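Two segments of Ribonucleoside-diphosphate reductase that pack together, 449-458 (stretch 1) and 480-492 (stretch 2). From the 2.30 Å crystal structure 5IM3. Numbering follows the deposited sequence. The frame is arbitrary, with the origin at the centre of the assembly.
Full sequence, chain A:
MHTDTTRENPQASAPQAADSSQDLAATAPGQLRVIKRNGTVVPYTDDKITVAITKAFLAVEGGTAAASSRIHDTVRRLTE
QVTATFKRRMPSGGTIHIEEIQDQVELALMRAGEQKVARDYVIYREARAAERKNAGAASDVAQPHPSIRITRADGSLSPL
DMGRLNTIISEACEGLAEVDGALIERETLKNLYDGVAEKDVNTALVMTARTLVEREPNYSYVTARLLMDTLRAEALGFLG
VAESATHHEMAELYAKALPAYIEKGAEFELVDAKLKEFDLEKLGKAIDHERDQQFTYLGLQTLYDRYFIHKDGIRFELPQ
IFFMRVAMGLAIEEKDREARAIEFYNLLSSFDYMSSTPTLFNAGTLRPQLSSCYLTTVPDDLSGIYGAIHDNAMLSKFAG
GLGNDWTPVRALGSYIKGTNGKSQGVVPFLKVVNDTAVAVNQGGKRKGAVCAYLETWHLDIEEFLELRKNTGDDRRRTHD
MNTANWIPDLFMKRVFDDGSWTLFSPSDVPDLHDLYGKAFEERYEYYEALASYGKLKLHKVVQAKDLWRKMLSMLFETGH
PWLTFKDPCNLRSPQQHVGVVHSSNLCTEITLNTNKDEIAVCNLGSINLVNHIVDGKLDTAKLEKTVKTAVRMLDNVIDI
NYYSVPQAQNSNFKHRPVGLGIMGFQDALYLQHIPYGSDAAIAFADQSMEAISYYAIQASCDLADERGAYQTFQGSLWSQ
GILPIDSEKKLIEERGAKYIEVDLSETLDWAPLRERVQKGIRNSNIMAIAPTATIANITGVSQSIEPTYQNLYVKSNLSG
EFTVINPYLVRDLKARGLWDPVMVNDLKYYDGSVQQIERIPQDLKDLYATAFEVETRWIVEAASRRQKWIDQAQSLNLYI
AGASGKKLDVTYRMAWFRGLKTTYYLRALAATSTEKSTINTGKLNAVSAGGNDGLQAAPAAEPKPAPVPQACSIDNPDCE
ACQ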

ATOM      1  N   ALA A 449      11.957 -32.201 -18.141  1.00 54.73           N
ATOM      2  CA  ALA A 449      12.213 -30.776 -17.974  1.00 54.16           C
ATOM      3  C   ALA A 449      13.612 -30.413 -18.472  1.00 51.92           C
ATOM      4  O   ALA A 449      14.441 -31.290 -18.721  1.00 51.39           O
ATOM      5  N   VAL A 450      13.862 -29.112 -18.618  1.00 44.84           N
ATOM      6  CA  VAL A 450      15.141 -28.597 -19.092  1.00 43.58           C
ATOM      7  C   VAL A 450      15.456 -27.312 -18.333  1.00 42.27           C
ATOM      8  O   VAL A 450      14.557 -26.549 -17.972  1.00 44.31           O
ATOM      9  N   CYS A 451      16.744 -27.084 -18.072  1.00 39.78           N
ATOM     10  CA  CYS A 451      17.207 -25.880 -17.389  1.00 40.20           C
ATOM     11  C   CYS A 451      18.262 -25.202 -18.248  1.00 39.82           C
ATOM     12  O   CYS A 451      19.279 -25.817 -18.579  1.00 41.02           O
ATOM     13  N   ALA A 452      18.030 -23.936 -18.589  1.00 38.59           N
ATOM     14  CA  ALA A 452      18.987 -23.157 -19.363  1.00 35.93           C
ATOM     15  C   ALA A 452      19.894 -22.354 -18.438  1.00 39.54           C
ATOM     16  O   ALA A 452      19.432 -21.746 -17.467  1.00 40.75           O
ATOM     17  N   TYR A 453      21.190 -22.363 -18.742  1.00 41.21           N
ATOM     18  CA  TYR A 453      22.199 -21.650 -17.970  1.00 40.45           C
ATOM     19  C   TYR A 453      22.764 -20.494 -18.786  1.00 39.87           C
ATOM     20  O   TYR A 453      22.976 -20.621 -19.995  1.00 38.77           O
ATOM     21  N   LEU A 454      23.020 -19.370 -18.118  1.00 40.25           N
ATOM     22  CA  LEU A 454      23.629 -18.215 -18.766  1.00 39.65           C
ATOM     23  C   LEU A 454      24.617 -17.556 -17.814  1.00 39.64           C
ATOM     24  O   LEU A 454      24.323 -17.380 -16.630  1.00 43.21           O
ATOM     25  N   GLU A 455      25.784 -17.194 -18.338  1.00 41.64           N
ATOM     26  CA  GLU A 455      26.825 -16.578 -17.531  1.00 42.11           C
ATOM     27  C   GLU A 455      26.510 -15.099 -17.300  1.00 43.50           C
ATOM     28  O   GLU A 455      25.847 -14.450 -18.115  1.00 40.64           O
ATOM     29  N   THR A 456      26.999 -14.570 -16.171  1.00 41.41           N
ATOM     30  CA  THR A 456      26.476 -13.317 -15.625  1.00 42.14           C
ATOM     31  C   THR A 456      26.922 -12.071 -16.390  1.00 43.33           C
ATOM     32  O   THR A 456      26.303 -11.013 -16.226  1.00 44.22           O
ATOM     33  N   TRP A 457      27.968 -12.158 -17.208  1.00 43.60           N
ATOM     34  CA  TRP A 457      28.367 -11.040 -18.056  1.00 46.27           C
ATOM     35  C   TRP A 457      27.671 -11.051 -19.413  1.00 47.09           C
ATOM     36  O   TRP A 457      27.864 -10.118 -20.201  1.00 44.97           O
ATOM     37  N   HIS A 458      26.872 -12.075 -19.704  1.00 46.17           N
ATOM     38  CA  HIS A 458      26.194 -12.166 -20.989  1.00 46.01           C
ATOM     39  C   HIS A 458      25.237 -10.993 -21.169  1.00 45.26           C
ATOM     40  O   HIS A 458      24.480 -10.644 -20.260  1.00 43.98           O
ATOM     41  N   ASP A 480       7.768 -22.777 -19.301  1.00 47.30           N
ATOM     42  CA  ASP A 480       7.917 -24.225 -19.222  1.00 47.36           C
ATOM     43  C   ASP A 480       9.381 -24.641 -19.228  1.00 44.46           C
ATOM     44  O   ASP A 480       9.693 -25.804 -19.494  1.00 47.79           O
ATOM     45  N   MET A 481      10.282 -23.716 -18.920  1.00 46.43           N
ATOM     46  CA  MET A 481      11.715 -23.957 -18.951  1.00 45.85           C
ATOM     47  C   MET A 481      12.335 -23.388 -17.688  1.00 45.54           C
ATOM     48  O   MET A 481      11.972 -22.293 -17.250  1.00 47.93           O
ATOM     49  N   ASN A 482      13.260 -24.134 -17.101  1.00 41.20           N
ATOM     50  CA  ASN A 482      13.991 -23.649 -15.944  1.00 40.60           C
ATOM     51  C   ASN A 482      15.191 -22.821 -16.395  1.00 38.26           C
ATOM     52  O   ASN A 482      15.672 -22.939 -17.523  1.00 36.84           O
ATOM     53  N   THR A 483      15.665 -21.970 -15.491  1.00 35.54           N
ATOM     54  CA  THR A 483      16.794 -21.093 -15.749  1.00 35.91           C
ATOM     55  C   THR A 483      17.729 -21.129 -14.551  1.00 39.17           C
ATOM     56  O   THR A 483      17.294 -21.344 -13.415  1.00 39.94           O
ATOM     57  N   ALA A 484      19.020 -20.913 -14.809  1.00 38.01           N
ATOM     58  CA  ALA A 484      20.000 -20.842 -13.734  1.00 40.25           C
ATOM     59  C   ALA A 484      21.113 -19.878 -14.114  1.00 38.79           C
ATOM     60  O   ALA A 484      21.509 -19.807 -15.278  1.00 38.54           O
ATOM     61  N   ASN A 485      21.611 -19.144 -13.120  1.00 42.62           N
ATOM     62  CA  ASN A 485      22.772 -18.287 -13.304  1.00 44.94           C
ATOM     63  C   ASN A 485      24.060 -19.098 -13.216  1.00 45.01           C
ATOM     64  O   ASN A 485      24.227 -19.932 -12.321  1.00 43.93           O
ATOM     65  N   TRP A 486      24.973 -18.837 -14.147  1.00 42.97           N
ATOM     66  CA  TRP A 486      26.320 -19.409 -14.156  1.00 44.10           C
ATOM     67  C   TRP A 486      27.269 -18.278 -13.750  1.00 44.39           C
ATOM     68  O   TRP A 486      27.710 -17.488 -14.584  1.00 45.57           O
ATOM     69  N   ILE A 487      27.572 -18.195 -12.459  1.00 44.07           N
ATOM     70  CA  ILE A 487      28.116 -16.982 -11.854  1.00 44.92           C
ATOM     71  C   ILE A 487      29.625 -17.141 -11.695  1.00 46.17           C
ATOM     72  O   ILE A 487      30.065 -18.056 -10.984  1.00 44.68           O
ATOM     73  N   PRO A 488      30.440 -16.281 -12.306  1.00 47.24           N
ATOM     74  CA  PRO A 488      31.880 -16.307 -12.021  1.00 47.60           C
ATOM     75  C   PRO A 488      32.188 -15.697 -10.662  1.00 48.84           C
ATOM     76  O   PRO A 488      31.474 -14.821 -10.171  1.00 47.22           O
ATOM     77  N   ASP A 489      33.283 -16.171 -10.060  1.00 49.95           N
ATOM     78  CA  ASP A 489      33.721 -15.624  -8.779  1.00 52.78           C
ATOM     79  C   ASP A 489      33.900 -14.115  -8.855  1.00 52.10           C
ATOM     80  O   ASP A 489      33.606 -13.398  -7.891  1.00 51.24           O
ATOM     81  N   LEU A 490      34.381 -13.613  -9.995  1.00 51.34           N
ATOM     82  CA  LEU A 490      34.687 -12.193 -10.109  1.00 51.41           C
ATOM     83  C   LEU A 490      33.444 -11.343  -9.891  1.00 49.75           C
ATOM     84  O   LEU A 490      33.523 -10.263  -9.295  1.00 51.85           O
ATOM     85  N   PHE A 491      32.286 -11.809 -10.361  1.00 49.60           N
ATOM     86  CA  PHE A 491      31.057 -11.054 -10.144  1.00 50.43           C
ATOM     87  C   PHE A 491      30.764 -10.915  -8.656  1.00 51.15           C
ATOM     88  O   PHE A 491      30.472  -9.818  -8.169  1.00 52.37           O
ATOM     89  N   MET A 492      30.838 -12.024  -7.916  1.00 52.60           N
ATOM     90  CA  MET A 492      30.632 -11.961  -6.474  1.00 56.27           C
ATOM     91  C   MET A 492      31.670 -11.064  -5.810  1.00 59.20           C
ATOM     92  O   MET A 492      31.354 -10.335  -4.863  1.00 60.82           O
TER

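The strongest polar ties here belong to the backbone, and the side chains add packing and a few polar contacts. Strands 450-455 and 482-487 run parallel, and the ladder zigzags: Ala 452 N donates to Asn 482 O at 2.8 Å, Ala 484 N to Ala 452 O at 2.8 Å, and Trp 486 N to Leu 454 O at 3.0 Å. The ladder frays at its C-terminal end, where Thr 456 N reaches Trp 486 O at 3.4 Å in a weak bond. There a water takes up polar groups: it donates to Leu 454 O (2.7 Å), accepts from Asn 485 ND2 (2.7 Å) and bonds Thr 456 OG1 (2.8 Å), joining both stretches. Within stretch 1, Trp 457 NE1 gives a weak 2.7 Å bond to Glu 455 OE2.

Parallel register puts bridged residues on the same face; the clearest large-small pairing is Tyr 453 with Ala 484, whereas Glu 455 and Trp 486 are both large. Cys 451, Tyr 453 and Glu 455 share a face with Asn 482, Ala 484 and Trp 486. Tyr 453, chi1 m, lays its ring over the Ala 484 methyl, with CB 3.6 Å from the ring centroid, while Cys 451 (t) brings SG within 3.8 Å of the same Ala 484 CB. Trp 486 (t) brings CE3 to 4.1 Å from Tyr 453 CD2, and its ring edge meets Glu 455, with OE1 3.6 Å from CD1. On the face that carries Ala 452, Leu 454, Thr 483 and Asn 485, Ala 452 CB is met by Met 481 CE, from just before the strand, at 3.7 Å, the extended t, t start of the methionine side chain carrying its methyl across.

Beyond the strands, Thr 456 (m) points toward stretch 2. Its CG2 sits over the face of Phe 491 (t), 3.8 Å from the ring centroid, and its OG1 lies 3.6 Å from Pro 488 CD. One threonine thus meets both water and aromatic ring.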

ATOM      1  CB  ALA A 449      12.042 -30.378 -16.512  1.00 53.43           C
ATOM      2  CB  VAL A 450      15.116 -28.356 -20.623  1.00 44.69           C
ATOM      3  CG1 VAL A 450      13.936 -27.486 -21.003  1.00 46.63           C
ATOM      4  CG2 VAL A 450      16.422 -27.738 -21.109  1.00 43.30           C
ATOM      5  CB  CYS A 451      17.783 -26.201 -16.005  1.00 44.62           C
ATOM      6  SG  CYS A 451      18.358 -24.741 -15.087  1.00 47.43           S
ATOM      7  CB  ALA A 452      18.261 -22.219 -20.330  1.00 35.31           C
ATOM      8  CB  TYR A 453      23.339 -22.585 -17.561  1.00 35.82           C
ATOM      9  CG  TYR A 453      23.013 -23.525 -16.426  1.00 38.27           C
ATOM     10  CD1 TYR A 453      22.250 -24.666 -16.639  1.00 39.36           C
ATOM     11  CD2 TYR A 453      23.507 -23.296 -15.151  1.00 37.08           C
ATOM     12  CE1 TYR A 453      21.965 -25.538 -15.608  1.00 38.34           C
ATOM     13  CE2 TYR A 453      23.226 -24.164 -14.110  1.00 42.44           C
ATOM     14  CZ  TYR A 453      22.453 -25.282 -14.347  1.00 41.72           C
ATOM     15  OH  TYR A 453      22.168 -26.150 -13.323  1.00 44.10           O
ATOM     16  CB  LEU A 454      22.573 -17.198 -19.206  1.00 37.17           C
ATOM     17  CG  LEU A 454      23.045 -16.220 -20.278  1.00 41.29           C
ATOM     18  CD1 LEU A 454      23.184 -16.929 -21.619  1.00 39.25           C
ATOM     19  CD2 LEU A 454      22.097 -15.037 -20.384  1.00 40.95           C
ATOM     20  CB  GLU A 455      28.186 -16.750 -18.209  1.00 44.13           C
ATOM     21  CG  GLU A 455      29.379 -16.643 -17.272  1.00 43.11           C
ATOM     22  CD  GLU A 455      30.630 -17.289 -17.839  1.00 46.15           C
ATOM     23  OE1 GLU A 455      30.508 -18.299 -18.569  1.00 46.86           O
ATOM     24  OE2 GLU A 455      31.738 -16.792 -17.552  1.00 47.52           O
ATOM     25  CB  THR A 456      26.880 -13.184 -14.153  1.00 41.73           C
ATOM     26  OG1 THR A 456      26.656 -14.430 -13.481  1.00 40.49           O
ATOM     27  CG2 THR A 456      26.052 -12.109 -13.467  1.00 45.73           C
ATOM     28  CB  TRP A 457      29.888 -11.036 -18.264  1.00 46.70           C
ATOM     29  CG  TRP A 457      30.457 -12.348 -18.725  1.00 47.67           C
ATOM     30  CD1 TRP A 457      31.117 -13.267 -17.960  1.00 46.46           C
ATOM     31  CD2 TRP A 457      30.419 -12.887 -20.053  1.00 46.71           C
ATOM     32  NE1 TRP A 457      31.493 -14.339 -18.727  1.00 46.51           N
ATOM     33  CE2 TRP A 457      31.075 -14.135 -20.016  1.00 46.54           C
ATOM     34  CE3 TRP A 457      29.894 -12.439 -21.268  1.00 47.36           C
ATOM     35  CZ2 TRP A 457      31.221 -14.937 -21.145  1.00 46.97           C
ATOM     36  CZ3 TRP A 457      30.040 -13.239 -22.392  1.00 47.33           C
ATOM     37  CH2 TRP A 457      30.699 -14.472 -22.321  1.00 47.77           C
ATOM     38  CB  HIS A 458      25.436 -13.490 -21.077  1.00 45.57           C
ATOM     39  CG  HIS A 458      25.030 -13.875 -22.466  1.00 44.98           C
ATOM     40  ND1 HIS A 458      23.952 -13.311 -23.112  1.00 45.40           N
ATOM     41  CD2 HIS A 458      25.544 -14.790 -23.322  1.00 45.40           C
ATOM     42  CE1 HIS A 458      23.825 -13.853 -24.310  1.00 46.51           C
ATOM     43  NE2 HIS A 458      24.778 -14.755 -24.461  1.00 46.47           N
ATOM     44  CB  ASP A 480       7.159 -24.894 -20.368  1.00 50.08           C
ATOM     45  CG  ASP A 480       5.736 -24.382 -20.493  1.00 52.90           C
ATOM     46  OD1 ASP A 480       4.844 -24.920 -19.805  1.00 53.54           O
ATOM     47  OD2 ASP A 480       5.512 -23.433 -21.275  1.00 54.14           O
ATOM     48  CB  MET A 481      12.356 -23.305 -20.189  1.00 46.30           C
ATOM     49  CG  MET A 481      13.829 -23.621 -20.387  1.00 46.40           C
ATOM     50  SD  MET A 481      14.605 -22.595 -21.652  1.00 46.59           S
ATOM     51  CE  MET A 481      14.788 -21.060 -20.749  1.00 48.24           C
ATOM     52  CB  ASN A 482      14.449 -24.813 -15.054  1.00 43.32           C
ATOM     53  CG  ASN A 482      13.286 -25.537 -14.377  1.00 44.46           C
ATOM     54  OD1 ASN A 482      13.162 -26.757 -14.473  1.00 49.49           O
ATOM     55  ND2 ASN A 482      12.439 -24.788 -13.686  1.00 43.74           N
ATOM     56  CB  THR A 483      16.341 -19.642 -16.000  1.00 36.88           C
ATOM     57  OG1 THR A 483      15.579 -19.190 -14.881  1.00 38.03           O
ATOM     58  CG2 THR A 483      15.489 -19.534 -17.260  1.00 36.31           C
ATOM     59  CB  ALA A 484      20.590 -22.218 -13.414  1.00 38.90           C
ATOM     60  CB  ASN A 485      22.799 -17.182 -12.246  1.00 45.51           C
ATOM     61  CG  ASN A 485      21.708 -16.147 -12.445  1.00 49.03           C
ATOM     62  OD1 ASN A 485      20.812 -16.001 -11.609  1.00 52.34           O
ATOM     63  ND2 ASN A 485      21.790 -15.406 -13.544  1.00 46.89           N
ATOM     64  CB  TRP A 486      26.633 -19.986 -15.537  1.00 44.17           C
ATOM     65  CG  TRP A 486      27.849 -20.860 -15.623  1.00 44.96           C
ATOM     66  CD1 TRP A 486      28.940 -20.665 -16.420  1.00 45.28           C
ATOM     67  CD2 TRP A 486      28.090 -22.077 -14.904  1.00 42.55           C
ATOM     68  NE1 TRP A 486      29.847 -21.682 -16.240  1.00 46.44           N
ATOM     69  CE2 TRP A 486      29.349 -22.562 -15.314  1.00 45.51           C
ATOM     70  CE3 TRP A 486      27.366 -22.801 -13.955  1.00 44.30           C
ATOM     71  CZ2 TRP A 486      29.901 -23.739 -14.806  1.00 44.72           C
ATOM     72  CZ3 TRP A 486      27.917 -23.970 -13.447  1.00 43.66           C
ATOM     73  CH2 TRP A 486      29.171 -24.424 -13.872  1.00 43.89           C
ATOM     74  CB  ILE A 487      27.460 -16.684 -10.499  1.00 43.81           C
ATOM     75  CG1 ILE A 487      25.935 -16.669 -10.636  1.00 42.02           C
ATOM     76  CG2 ILE A 487      27.959 -15.342  -9.959  1.00 42.89           C
ATOM     77  CD1 ILE A 487      25.207 -16.624  -9.307  1.00 42.33           C
ATOM     78  CB  PRO A 488      32.488 -15.467 -13.153  1.00 48.96           C
ATOM     79  CG  PRO A 488      31.384 -15.257 -14.151  1.00 47.93           C
ATOM     80  CD  PRO A 488      30.114 -15.333 -13.384  1.00 47.48           C
ATOM     81  CB  ASP A 489      35.032 -16.286  -8.345  1.00 55.67           C
ATOM     82  CG  ASP A 489      34.818 -17.630  -7.674  1.00 56.10           C
ATOM     83  OD1 ASP A 489      33.678 -18.138  -7.694  1.00 55.19           O
ATOM     84  OD2 ASP A 489      35.796 -18.181  -7.128  1.00 56.95           O
ATOM     85  CB  LEU A 490      35.306 -11.898 -11.475  1.00 51.52           C
ATOM     86  CG  LEU A 490      35.821 -10.478 -11.697  1.00 52.13           C
ATOM     87  CD1 LEU A 490      36.952 -10.156 -10.738  1.00 53.33           C
ATOM     88  CD2 LEU A 490      36.281 -10.311 -13.132  1.00 53.22           C
ATOM     89  CB  PHE A 491      29.882 -11.716 -10.860  1.00 47.66           C
ATOM     90  CG  PHE A 491      28.553 -11.089 -10.534  1.00 47.08           C
ATOM     91  CD1 PHE A 491      28.179  -9.884 -11.108  1.00 47.14           C
ATOM     92  CD2 PHE A 491      27.684 -11.697  -9.645  1.00 47.32           C
ATOM     93  CE1 PHE A 491      26.960  -9.301 -10.802  1.00 46.32           C
ATOM     94  CE2 PHE A 491      26.464 -11.116  -9.335  1.00 47.11           C
ATOM     95  CZ  PHE A 491      26.103  -9.918  -9.918  1.00 45.23           C
ATOM     96  CB  MET A 492      30.681 -13.366  -5.875  1.00 56.22           C
ATOM     97  CG  MET A 492      29.636 -14.326  -6.430  1.00 55.15           C
ATOM     98  SD  MET A 492      27.939 -13.776  -6.183  1.00 54.24           S
ATOM     99  CE  MET A 492      27.871 -13.644  -4.393  1.00 57.67           C
TER
HETATM  100  O   HOH W   1      24.287 -15.499 -14.638  1.00 37.08           O